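PDB 2VVE: spike protein P1 from Pseudoalteromonas phage pm2, which forms the spikes at the fivefold vertices of the virion and binds the host receptor through its C-terminal part. Local coordinates for residues A[136-139]-A[140-144]. Numbering follows the deposited sequence.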
ATOM      1  N   ARG A 136      19.861  38.590  -5.410  1.00 13.79           N
ATOM      2  CA  ARG A 136      19.704  39.959  -5.878  1.00 21.35           C
ATOM      3  C   ARG A 136      19.374  40.883  -4.714  1.00 20.41           C
ATOM      4  O   ARG A 136      18.344  40.732  -4.044  1.00 18.44           O
ATOM      5  CB  ARG A 136      18.622  40.041  -6.967  1.00 18.02           C
ATOM      6  CG  ARG A 136      18.436  41.445  -7.565  1.00 21.51           C
ATOM      7  CD  ARG A 136      17.497  41.421  -8.735  1.00 22.32           C
ATOM      8  NE  ARG A 136      17.995  40.531  -9.775  1.00 21.73           N
ATOM      9  CZ  ARG A 136      17.237  39.985 -10.717  1.00 24.90           C
ATOM     10  NH1 ARG A 136      15.933  40.238 -10.757  1.00 19.95           N
ATOM     11  NH2 ARG A 136      17.789  39.173 -11.612  1.00 27.96           N
ATOM     12  N   HIS A 137      20.257  41.844  -4.488  1.00 17.32           N
ATOM     13  CA  HIS A 137      20.011  42.904  -3.522  1.00 15.94           C
ATOM     14  C   HIS A 137      19.574  44.176  -4.247  1.00 14.91           C
ATOM     15  O   HIS A 137      20.208  44.603  -5.213  1.00 20.56           O
ATOM     16  CB  HIS A 137      21.266  43.153  -2.681  1.00 17.00           C
ATOM     17  CG  HIS A 137      21.876  41.900  -2.134  1.00 19.35           C
ATOM     18  ND1 HIS A 137      21.314  41.198  -1.090  1.00 12.59           N
ATOM     19  CD2 HIS A 137      23.006  41.232  -2.474  1.00 15.98           C
ATOM     20  CE1 HIS A 137      22.066  40.144  -0.816  1.00 21.66           C
ATOM     21  NE2 HIS A 137      23.103  40.145  -1.636  1.00 22.17           N
ATOM     22  N   LYS A 138      18.470  44.757  -3.801  1.00 20.38           N
ATOM     23  CA  LYS A 138      17.985  46.022  -4.363  1.00 19.74           C
ATOM     24  C   LYS A 138      17.419  46.870  -3.236  1.00 23.00           C
ATOM     25  O   LYS A 138      16.462  46.459  -2.567  1.00 25.81           O
ATOM     26  CB  LYS A 138      16.932  45.757  -5.450  1.00 25.62           C
ATOM     27  CG  LYS A 138      16.461  46.989  -6.216  1.00 25.93           C
ATOM     28  CD  LYS A 138      15.486  46.583  -7.324  1.00 31.94           C
ATOM     29  CE  LYS A 138      15.123  47.747  -8.230  1.00 43.23           C
ATOM     30  NZ  LYS A 138      14.257  48.749  -7.552  1.00 56.55           N
ATOM     31  N   SER A 139      18.031  48.036  -3.019  1.00 19.28           N
ATOM     32  CA  SER A 139      17.641  48.937  -1.936  1.00 22.41           C
ATOM     33  C   SER A 139      17.154  50.307  -2.415  1.00 23.08           C
ATOM     34  O   SER A 139      16.299  50.911  -1.769  1.00 23.97           O
ATOM     35  CB  SER A 139      18.773  49.083  -0.907  1.00 23.24           C
ATOM     36  OG  SER A 139      19.929  49.692  -1.459  1.00 27.38           O
ATOM     37  N   LYS A 140      17.699  50.787  -3.541  1.00 26.16           N
ATOM     38  CA  LYS A 140      17.376  52.120  -4.090  1.00 31.58           C
ATOM     39  C   LYS A 140      15.880  52.320  -4.328  1.00 31.68           C
ATOM     40  O   LYS A 140      15.302  51.719  -5.232  1.00 30.93           O
ATOM     41  CB  LYS A 140      18.139  52.379  -5.397  1.00 24.82           C
ATOM     42  CG  LYS A 140      19.657  52.445  -5.243  1.00 34.93           C
ATOM     43  CD  LYS A 140      20.338  52.684  -6.592  1.00 35.50           C
ATOM     44  CE  LYS A 140      21.808  53.059  -6.433  1.00 34.89           C
ATOM     45  NZ  LYS A 140      21.975  54.503  -6.063  1.00 31.95           N
ATOM     46  N   GLY A 141      15.265  53.167  -3.506  1.00 29.83           N
ATOM     47  CA  GLY A 141      13.837  53.462  -3.618  1.00 28.71           C
ATOM     48  C   GLY A 141      12.887  52.378  -3.124  1.00 26.23           C
ATOM     49  O   GLY A 141      11.669  52.549  -3.189  1.00 31.23           O
ATOM     50  N   VAL A 142      13.426  51.269  -2.621  1.00 25.46           N
ATOM     51  CA  VAL A 142      12.592  50.150  -2.192  1.00 17.65           C
ATOM     52  C   VAL A 142      11.951  50.460  -0.843  1.00 25.28           C
ATOM     53  O   VAL A 142      12.649  50.803   0.113  1.00 24.30           O
ATOM     54  CB  VAL A 142      13.372  48.808  -2.161  1.00 22.86           C
ATOM     55  CG1 VAL A 142      12.468  47.666  -1.711  1.00 20.71           C
ATOM     56  CG2 VAL A 142      13.952  48.503  -3.544  1.00 24.27           C
ATOM     57  N   ASP A 143      10.619  50.349  -0.791  1.00 27.00           N
ATOM     58  CA  ASP A 143       9.820  50.763   0.376  1.00 28.53           C
ATOM     59  C   ASP A 143      10.022  52.256   0.679  1.00 25.81           C
ATOM     60  O   ASP A 143       9.685  52.744   1.765  1.00 33.89           O
ATOM     61  CB  ASP A 143      10.141  49.895   1.607  1.00 24.54           C
ATOM     62  CG  ASP A 143       9.748  48.434   1.421  1.00 31.05           C
ATOM     63  OD1 ASP A 143       9.046  48.100   0.433  1.00 25.36           O
ATOM     64  OD2 ASP A 143      10.147  47.611   2.274  1.00 25.37           O
ATOM     65  N   GLY A 144      10.574  52.976  -0.296  1.00 25.80           N
ATOM     66  CA  GLY A 144      10.832  54.408  -0.162  1.00 26.17           C
ATOM     67  C   GLY A 144      12.176  54.763   0.445  1.00 29.33           C
ATOM     68  O   GLY A 144      12.401  55.918   0.800  1.00 33.10           O
TER
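Ser139 and Val142 close a type II beta turn just past the end of strand 129-137. Its one hydrogen bond between the two segments runs from Val142 N to Ser139 O at 3.0 Å; the N-H...O angle of 162° shows it nearly straight at the hydrogen, while the donor stands 52° out of the carbonyl plane. Lys140 and Gly141 are the two central residues, and the positive phi of 75° that a type II turn expects at the second of them falls on the glycine. A second backbone bond, Gly144 N to Gly141 O (3.1 Å), continues the winding of the loop.

Van der Waals contact pairs Val142 with Lys138. Val142 CG2, placed beside its own backbone N because CG1 stands anti to it, lies 3.4 Å from Lys138 O and 4.0 Å from the aliphatic Lys138 CG. The lysine chain runs extended across this methyl and bends only at its last torsion, bringing NZ to 3.9 Å from Lys140 O, too long for a hydrogen bond.

Polar side-chain ends find partners beyond the turn. Lys140 NZ returns to Asp147 O, later in its own loop; Ser139 OG bonds to His181 N, and Asp143 OD2 meets both Arg96, in a salt bridge, and His221 NE2. The turn's own closure is therefore a main-chain matter with light aliphatic cover, while side-chain bonds and the backbone bonds of Ser139 and Lys140 with His181 together hold this surface loop of the receptor-binding spike.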